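Local coordinates for protein BtGH115A (Bacteroides thetaiotaomicron, PDB 5BY3) that removes alpha-linked 4-O-methyl-glucuronic acid from decorated arabinogalactans, as a family GH115 glycoside hydrolase, at residues A[92-97]-A[155-161]. Coordinates in Å, arbitrary orientation, origin at the centre of the assembly. Residues are numbered along the deposited sequence.
Sequences KKQAFM and LQSPSVE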
loop_
_atom_site.group_PDB
_atom_site.type_symbol
_atom_site.label_atom_id
_atom_site.label_comp_id
_atom_site.label_asym_id
_atom_site.label_seq_id
_atom_site.Cartn_x
_atom_site.Cartn_y
_atom_site.Cartn_z
ATOM N N LYS A 92 -26.630 10.712 0.624
ATOM C CA LYS A 92 -25.234 10.746 0.123
ATOM C C LYS A 92 -24.256 10.002 1.057
ATOM O O LYS A 92 -24.500 9.894 2.261
ATOM C CB LYS A 92 -24.779 12.197 -0.075
ATOM C CG LYS A 92 -24.040 12.426 -1.369
ATOM C CD LYS A 92 -23.334 13.763 -1.365
ATOM C CE LYS A 92 -22.355 13.838 -2.530
ATOM N NZ LYS A 92 -21.583 15.111 -2.560
ATOM N N LYS A 93 -23.156 9.494 0.508
ATOM C CA LYS A 93 -22.322 8.538 1.255
ATOM C C LYS A 93 -21.089 9.155 1.960
ATOM O O LYS A 93 -20.262 9.800 1.324
ATOM C CB LYS A 93 -21.937 7.337 0.364
ATOM C CG LYS A 93 -21.206 7.668 -0.954
ATOM C CD LYS A 93 -20.129 6.621 -1.271
ATOM C CE LYS A 93 -19.420 6.877 -2.593
ATOM N NZ LYS A 93 -18.015 6.373 -2.596
ATOM N N GLN A 94 -21.011 8.967 3.281
ATOM C CA GLN A 94 -19.820 9.269 4.121
ATOM C C GLN A 94 -19.303 10.716 3.946
ATOM O O GLN A 94 -18.084 10.958 3.819
ATOM C CB GLN A 94 -18.696 8.243 3.854
ATOM C CG GLN A 94 -19.037 6.784 4.089
ATOM C CD GLN A 94 -17.939 5.851 3.585
ATOM O OE1 GLN A 94 -16.761 6.058 3.871
ATOM N NE2 GLN A 94 -18.323 4.827 2.810
ATOM N N ALA A 95 -20.238 11.661 3.897
ATOM C CA ALA A 95 -19.949 13.017 3.439
ATOM C C ALA A 95 -20.170 14.051 4.522
ATOM O O ALA A 95 -20.898 13.791 5.473
ATOM C CB ALA A 95 -20.755 13.356 2.187
ATOM N N PHE A 96 -19.503 15.199 4.387
ATOM C CA PHE A 96 -19.651 16.296 5.319
ATOM C C PHE A 96 -19.522 17.640 4.642
ATOM O O PHE A 96 -18.837 17.768 3.597
ATOM C CB PHE A 96 -18.680 16.185 6.500
ATOM C CG PHE A 96 -17.217 16.300 6.112
ATOM C CD1 PHE A 96 -16.613 17.534 5.982
ATOM C CD2 PHE A 96 -16.438 15.159 5.947
ATOM C CE1 PHE A 96 -15.272 17.639 5.638
ATOM C CE2 PHE A 96 -15.075 15.245 5.620
ATOM C CZ PHE A 96 -14.502 16.486 5.453
HETATM N N MSE A 97 -20.193 18.609 5.270
HETATM C CA MSE A 97 -20.117 20.026 4.995
HETATM C C MSE A 97 -19.564 20.707 6.221
HETATM O O MSE A 97 -19.993 20.450 7.368
HETATM C CB MSE A 97 -21.520 20.549 4.810
HETATM C CG MSE A 97 -21.881 20.622 3.336
HETATM SE SE MSE A 97 -23.407 21.852 3.214
HETATM C CE MSE A 97 -23.395 22.322 1.294
ATOM N N LEU A 155 -16.766 21.140 1.301
ATOM C CA LEU A 155 -17.633 19.930 1.234
ATOM C C LEU A 155 -16.793 18.706 0.823
ATOM O O LEU A 155 -15.998 18.782 -0.127
ATOM C CB LEU A 155 -18.759 20.159 0.216
ATOM C CG LEU A 155 -19.988 19.244 0.151
ATOM C CD1 LEU A 155 -21.187 20.070 -0.284
ATOM C CD2 LEU A 155 -19.803 18.048 -0.786
ATOM N N GLN A 156 -16.953 17.576 1.508
ATOM C CA GLN A 156 -16.143 16.397 1.119
ATOM C C GLN A 156 -16.930 15.089 1.114
ATOM O O GLN A 156 -17.932 14.984 1.812
ATOM C CB GLN A 156 -14.884 16.264 2.002
ATOM C CG GLN A 156 -13.668 17.072 1.548
ATOM C CD GLN A 156 -12.513 17.033 2.540
ATOM O OE1 GLN A 156 -12.050 18.074 3.004
ATOM N NE2 GLN A 156 -12.051 15.838 2.876
ATOM N N SER A 157 -16.440 14.107 0.345
ATOM C CA SER A 157 -17.021 12.771 0.167
ATOM C C SER A 157 -15.949 11.854 -0.439
ATOM O O SER A 157 -15.114 12.326 -1.220
ATOM C CB SER A 157 -18.220 12.823 -0.797
ATOM O OG SER A 157 -17.922 13.595 -1.956
ATOM N N PRO A 158 -15.988 10.545 -0.126
ATOM C CA PRO A 158 -14.947 9.632 -0.621
ATOM C C PRO A 158 -15.087 9.198 -2.096
ATOM O O PRO A 158 -16.208 8.892 -2.569
ATOM C CB PRO A 158 -15.080 8.411 0.321
ATOM C CG PRO A 158 -16.509 8.426 0.697
ATOM C CD PRO A 158 -16.873 9.876 0.847
ATOM N N SER A 159 -13.945 9.154 -2.792
ATOM C CA SER A 159 -13.813 8.524 -4.099
ATOM C C SER A 159 -14.032 6.995 -4.003
ATOM O O SER A 159 -14.673 6.401 -4.864
ATOM C CB SER A 159 -12.432 8.791 -4.663
ATOM O OG SER A 159 -12.287 10.123 -5.132
ATOM N N VAL A 160 -13.514 6.362 -2.948
ATOM C CA VAL A 160 -13.664 4.905 -2.758
ATOM C C VAL A 160 -14.513 4.635 -1.518
ATOM O O VAL A 160 -14.331 5.300 -0.467
ATOM C CB VAL A 160 -12.287 4.193 -2.771
ATOM C CG1 VAL A 160 -12.384 2.687 -2.465
ATOM C CG2 VAL A 160 -11.599 4.419 -4.125
ATOM N N GLU A 161 -15.465 3.701 -1.655
ATOM C CA GLU A 161 -16.501 3.490 -0.615
ATOM C C GLU A 161 -15.983 2.768 0.650
ATOM O O GLU A 161 -16.315 3.170 1.785
ATOM C CB GLU A 161 -17.778 2.812 -1.167
ATOM C CG GLU A 161 -19.008 3.180 -0.334
ATOM C CD GLU A 161 -20.291 2.392 -0.606
ATOM O OE1 GLU A 161 -20.333 1.544 -1.518
ATOM O OE2 GLU A 161 -21.286 2.641 0.118
HETATM O O HOH W 1 -17.062 4.636 -4.623
#
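Two backbone hydrogen bonds, both made by the same residue pair, establish the antiparallel register here. F96 N donates to Q156 O (3.0 Å, 161° at the hydrogen), and Q156 N returns a bond to F96 O (2.8 Å, 169°), so all four main-chain polar atoms of this hydrogen-bonded pair are satisfied. The same two carbonyls also receive CA-H...O contacts, A95 CA to Q156 O at 3.3 Å and L155 CA to F96 O at 3.4 Å. M97 and L155 follow as a non-hydrogen-bonded pair, their side chains meeting at 3.5 Å between M97 CE and L155 CD1. F96 and Q156 point to the other face, where Q156 CB sits over the phenyl ring, 3.9 Å from its centroid and 28° off the normal, a CH-pi contact. Strand 155-156 is thereby the edge of the mixed N-terminal sheet, beside 96-100, and the chain then runs on into 162-166, a strand of the eight-stranded parallel sheet of the TIM-barrel-clan domain; the contact thus spans the link between the two. Beyond the ladder, the side chains of K93 and Q94 donate to main-chain carbonyls of that link. K93 NZ bonds to P158 O (3.1 Å) and to a water 2.8 Å from K93 NZ, which in turn donates a hydrogen bond to S159 O at 3.0 Å. Q94 NE2 reaches E161 O in nearly linear geometry (2.8 Å, 175°), while Q94 OE1 accepts from R163 and Q94 N donates to D112. Q94 CB also lies 3.8 Å from P158 CG. E161 OE1 is held in a salt bridge with K428, and S159 OG bonds to the backbone nitrogen of L454.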